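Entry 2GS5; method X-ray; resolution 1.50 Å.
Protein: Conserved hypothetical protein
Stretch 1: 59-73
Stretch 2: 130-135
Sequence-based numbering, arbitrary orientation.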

# COMPACT_ATOMS: atom_id res chain seq x y z
N ALA A 59 14.45 0.97 -12.43
CA ALA A 59 13.92 2.30 -12.73
C ALA A 59 12.65 2.19 -13.55
O ALA A 59 12.57 1.38 -14.49
N VAL A 60 11.67 3.02 -13.22
CA VAL A 60 10.43 3.10 -14.00
C VAL A 60 10.75 3.40 -15.47
O VAL A 60 10.07 2.88 -16.37
N PHE A 61 11.77 4.21 -15.72
CA PHE A 61 12.21 4.54 -17.09
C PHE A 61 12.42 3.30 -17.97
O PHE A 61 12.16 3.33 -19.17
N ASN A 62 12.89 2.21 -17.37
CA ASN A 62 13.20 1.00 -18.15
C ASN A 62 12.01 0.09 -18.44
O ASN A 62 12.14 -0.86 -19.22
N VAL A 63 10.85 0.41 -17.87
CA VAL A 63 9.65 -0.41 -18.03
C VAL A 63 8.53 0.36 -18.73
O VAL A 63 8.02 -0.08 -19.75
N ILE A 64 8.17 1.52 -18.17
CA ILE A 64 7.14 2.38 -18.74
C ILE A 64 7.59 3.84 -18.64
O ILE A 64 7.12 4.60 -17.80
N PRO A 65 8.54 4.25 -19.51
CA PRO A 65 9.13 5.58 -19.40
C PRO A 65 8.12 6.73 -19.51
O PRO A 65 8.35 7.79 -18.95
N GLU A 66 7.02 6.50 -20.22
CA GLU A 66 5.99 7.51 -20.41
C GLU A 66 5.39 8.01 -19.10
O GLU A 66 4.90 9.13 -19.03
N TRP A 67 5.43 7.17 -18.07
CA TRP A 67 4.84 7.50 -16.77
C TRP A 67 5.79 8.24 -15.83
O TRP A 67 5.35 8.77 -14.81
N VAL A 68 7.07 8.29 -16.17
CA VAL A 68 8.07 8.86 -15.26
C VAL A 68 7.73 10.27 -14.73
O VAL A 68 7.88 10.51 -13.54
N PRO A 69 7.26 11.19 -15.59
CA PRO A 69 6.88 12.53 -15.09
C PRO A 69 5.83 12.58 -13.96
O PRO A 69 5.79 13.55 -13.23
N CYS A 70 5.02 11.53 -13.83
CA CYS A 70 3.99 11.47 -12.80
C CYS A 70 4.47 10.79 -11.52
O CYS A 70 3.77 10.83 -10.50
N VAL A 71 5.64 10.15 -11.57
CA VAL A 71 6.06 9.28 -10.48
C VAL A 71 6.89 10.03 -9.45
O VAL A 71 7.86 10.72 -9.78
N THR A 72 6.49 9.89 -8.19
CA THR A 72 7.20 10.48 -7.07
C THR A 72 8.57 9.83 -6.90
O THR A 72 8.71 8.62 -7.06
N LYS A 73 9.59 10.62 -6.58
CA LYS A 73 10.91 10.05 -6.30
C LYS A 73 10.87 9.17 -5.05
O LYS A 73 10.14 9.47 -4.11
N SER A 130 -1.00 14.43 -6.98
CA SER A 130 0.12 15.12 -6.32
C SER A 130 1.29 14.18 -6.15
O SER A 130 2.41 14.61 -5.89
N GLY A 131 1.03 12.88 -6.29
CA GLY A 131 2.07 11.87 -6.19
C GLY A 131 1.59 10.56 -6.75
O GLY A 131 0.39 10.36 -6.92
N MSE A 132 2.53 9.67 -7.07
CA MSE A 132 2.20 8.36 -7.61
C MSE A 132 3.39 7.42 -7.45
O MSE A 132 4.54 7.84 -7.52
N ARG A 133 3.10 6.13 -7.26
CA ARG A 133 4.13 5.11 -7.13
C ARG A 133 3.69 3.88 -7.90
O ARG A 133 2.49 3.58 -7.95
N LEU A 134 4.65 3.19 -8.50
CA LEU A 134 4.38 2.01 -9.32
C LEU A 134 4.87 0.75 -8.62
O LEU A 134 5.96 0.72 -8.07
N PHE A 135 4.04 -0.29 -8.67
CA PHE A 135 4.31 -1.54 -7.96
C PHE A 135 4.29 -2.72 -8.90
O PHE A 135 3.33 -2.91 -9.64

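Packing of stretch 59-73, which includes a 3-10 segment at 65-70, against stretch 130-135, a strand over most of its length, in the conserved hypothetical protein 2GS5. The two stretches bury 452 Å² between them, and Met132, a selenomethionine, and Leu134 give up the largest shares. Ala59 stays out of reach of the strand. Val60 (chi1 t) is the first residue to point toward it, and its CG1 lies 3.4 Å from Leu134 CD1. Phe61, Asn62 and Val63 are out of reach as well; here the backbone turns on itself, with Val63 N and Ile64 N both hydrogen-bonded to Val60 O. The turn brings Ile64 back toward the strand. With chi1 p and chi2 t, its side chain extends until CD1 sits 3.5 Å from Leu134 CD1, so Val60 and Ile64 meet the same methyl group. Leu134 itself points toward stretch 1 in the m,t rotamer.

The 3-10 segment 65-70 then sorts its residues by direction. Pro65 and Glu66 do not reach the strand, whereas Trp67 (chi1 m, chi2 103°) points toward it and is buried. Its CB is 4.4 Å from Leu134 CD1, and its ring atom CE3 is 3.6 Å from Met132 CE. The selenium, Met132 SE, lies 4.8 Å from the centroid of the six-membered ring of Trp67, 50° off the ring normal, an oblique approach; the indole NE1 is hydrogen-bonded elsewhere in the structure. Val68 and Pro69 point away. Cys70 (m) is set sideways, yet its CB comes within 3.8 Å of Met132 CE, and its carbonyl O is 3.4 Å from Met132 CB. Met132 runs out extended through chi1 and chi2, both t, before chi3 at 90° (p) places CE among Trp67, Cys70 and Val71.

Val71 (t) also leaves its backbone sideways, but CG2 makes two apolar contacts, 3.4 Å to Met132 CE and 3.9 Å to Leu134 CD1, and so touches both Met132 and Leu134.

At Thr72 the contact becomes polar. Its backbone N donates to Met132 O (2.9 Å between N and O, 160° at the hydrogen), while Met132 N donates to Thr72 OG1 (3.0 Å, 155°). Backbone and side chain of one threonine thus serve both polar backbone atoms of Met132. The m rotamer directs OG1 to the strand, 3.2 Å from Gly131 CA; an ideal CB on that glycine would clash with OG1 at 3.0 Å. Water 2 extends this link, lying 2.7 Å from Thr72 OG1 and donating to Ser130 O at 2.8 Å. Water 1 donates to Thr72 O (2.6 Å) and accepts from Arg133 NE (2.9 Å), bridging carbonyl and guanidinium.

Lys73 (m,t,m,t) points its CB away; its backbone O lies 3.2 Å from Arg133 NH2, at the edge of the guanidinium and near its plane. Arg133 starts sideways, with chi1 t and chi2 148° between wells, and its end comes nearer to stretch 1.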

# COMPACT_ATOMS: atom_id res chain seq x y z
CB ALA A 59 14.97 3.13 -13.48
CB VAL A 60 9.47 4.19 -13.43
CG1 VAL A 60 8.27 4.39 -14.34
CG2 VAL A 60 9.03 3.82 -12.02
CB PHE A 61 13.49 5.38 -17.06
CG PHE A 61 13.99 5.75 -18.42
CD1 PHE A 61 13.57 6.92 -19.03
CD2 PHE A 61 14.89 4.93 -19.09
CE1 PHE A 61 14.04 7.27 -20.29
CE2 PHE A 61 15.36 5.27 -20.36
CZ PHE A 61 14.93 6.44 -20.95
CB ASN A 62 14.33 0.24 -17.45
CG ASN A 62 15.65 0.97 -17.57
OD1 ASN A 62 16.11 1.27 -18.68
ND2 ASN A 62 16.27 1.27 -16.43
CB VAL A 63 9.17 -0.94 -16.66
CG1 VAL A 63 7.86 -1.73 -16.81
CG2 VAL A 63 10.26 -1.80 -16.01
CB ILE A 64 5.74 2.21 -18.06
CG1 ILE A 64 5.87 1.97 -16.55
CG2 ILE A 64 4.96 1.07 -18.71
CD1 ILE A 64 4.53 1.87 -15.84
CB PRO A 65 10.13 5.62 -20.56
CG PRO A 65 9.71 4.54 -21.48
CD PRO A 65 9.09 3.48 -20.64
CB GLU A 66 4.86 7.00 -21.32
CG GLU A 66 4.07 5.79 -20.78
CD GLU A 66 4.62 4.44 -21.22
OE1 GLU A 66 5.85 4.31 -21.44
OE2 GLU A 66 3.80 3.49 -21.34
CB TRP A 67 4.29 6.24 -16.09
CG TRP A 67 2.94 5.91 -16.65
CD1 TRP A 67 2.63 4.95 -17.55
CD2 TRP A 67 1.73 6.61 -16.36
NE1 TRP A 67 1.28 4.99 -17.85
CE2 TRP A 67 0.70 6.00 -17.13
CE3 TRP A 67 1.40 7.67 -15.52
CZ2 TRP A 67 -0.62 6.44 -17.07
CZ3 TRP A 67 0.09 8.10 -15.46
CH2 TRP A 67 -0.91 7.49 -16.24
CB VAL A 68 9.49 8.83 -15.87
CG1 VAL A 68 10.48 9.59 -15.00
CG2 VAL A 68 9.93 7.38 -16.02
CB PRO A 69 6.34 13.23 -16.34
CG PRO A 69 7.00 12.54 -17.47
CD PRO A 69 7.13 11.11 -17.05
CB CYS A 70 2.78 10.67 -13.29
SG CYS A 70 1.80 11.46 -14.55
CB VAL A 71 6.86 8.06 -10.99
CG1 VAL A 71 7.38 7.21 -9.84
CG2 VAL A 71 6.00 7.21 -11.92
CB THR A 72 6.39 10.28 -5.79
OG1 THR A 72 5.07 10.83 -5.98
CG2 THR A 72 7.07 10.91 -4.58
CB LYS A 73 11.95 11.16 -6.13
CG LYS A 73 12.31 11.87 -7.43
CD LYS A 73 13.42 12.91 -7.27
CE LYS A 73 12.92 14.23 -6.72
NZ LYS A 73 13.92 15.32 -6.98
CB SER A 130 -0.28 15.68 -4.96
OG SER A 130 -0.78 14.67 -4.10
CB MSE A 132 1.82 8.48 -9.08
CG MSE A 132 1.26 7.23 -9.70
SE MSE A 132 0.90 7.57 -11.57
CE MSE A 132 2.66 7.04 -12.23
CB ARG A 133 4.35 4.78 -5.65
CG ARG A 133 5.49 3.81 -5.38
CD ARG A 133 6.16 4.10 -4.05
NE ARG A 133 6.96 5.32 -4.13
CZ ARG A 133 7.49 5.95 -3.08
NH1 ARG A 133 7.29 5.49 -1.86
NH2 ARG A 133 8.20 7.06 -3.29
CB LEU A 134 5.06 2.14 -10.68
CG LEU A 134 4.49 3.26 -11.55
CD1 LEU A 134 5.33 3.47 -12.79
CD2 LEU A 134 3.06 2.95 -11.97
CB PHE A 135 3.27 -1.76 -6.87
CG PHE A 135 3.22 -0.63 -5.89
CD1 PHE A 135 3.97 -0.66 -4.72
CD2 PHE A 135 2.46 0.50 -6.16
CE1 PHE A 135 3.97 0.40 -3.83
CE2 PHE A 135 2.43 1.56 -5.27
CZ PHE A 135 3.19 1.51 -4.11
O HOH W 1 8.01 6.16 -6.67
O HOH W 2 4.93 13.51 -5.44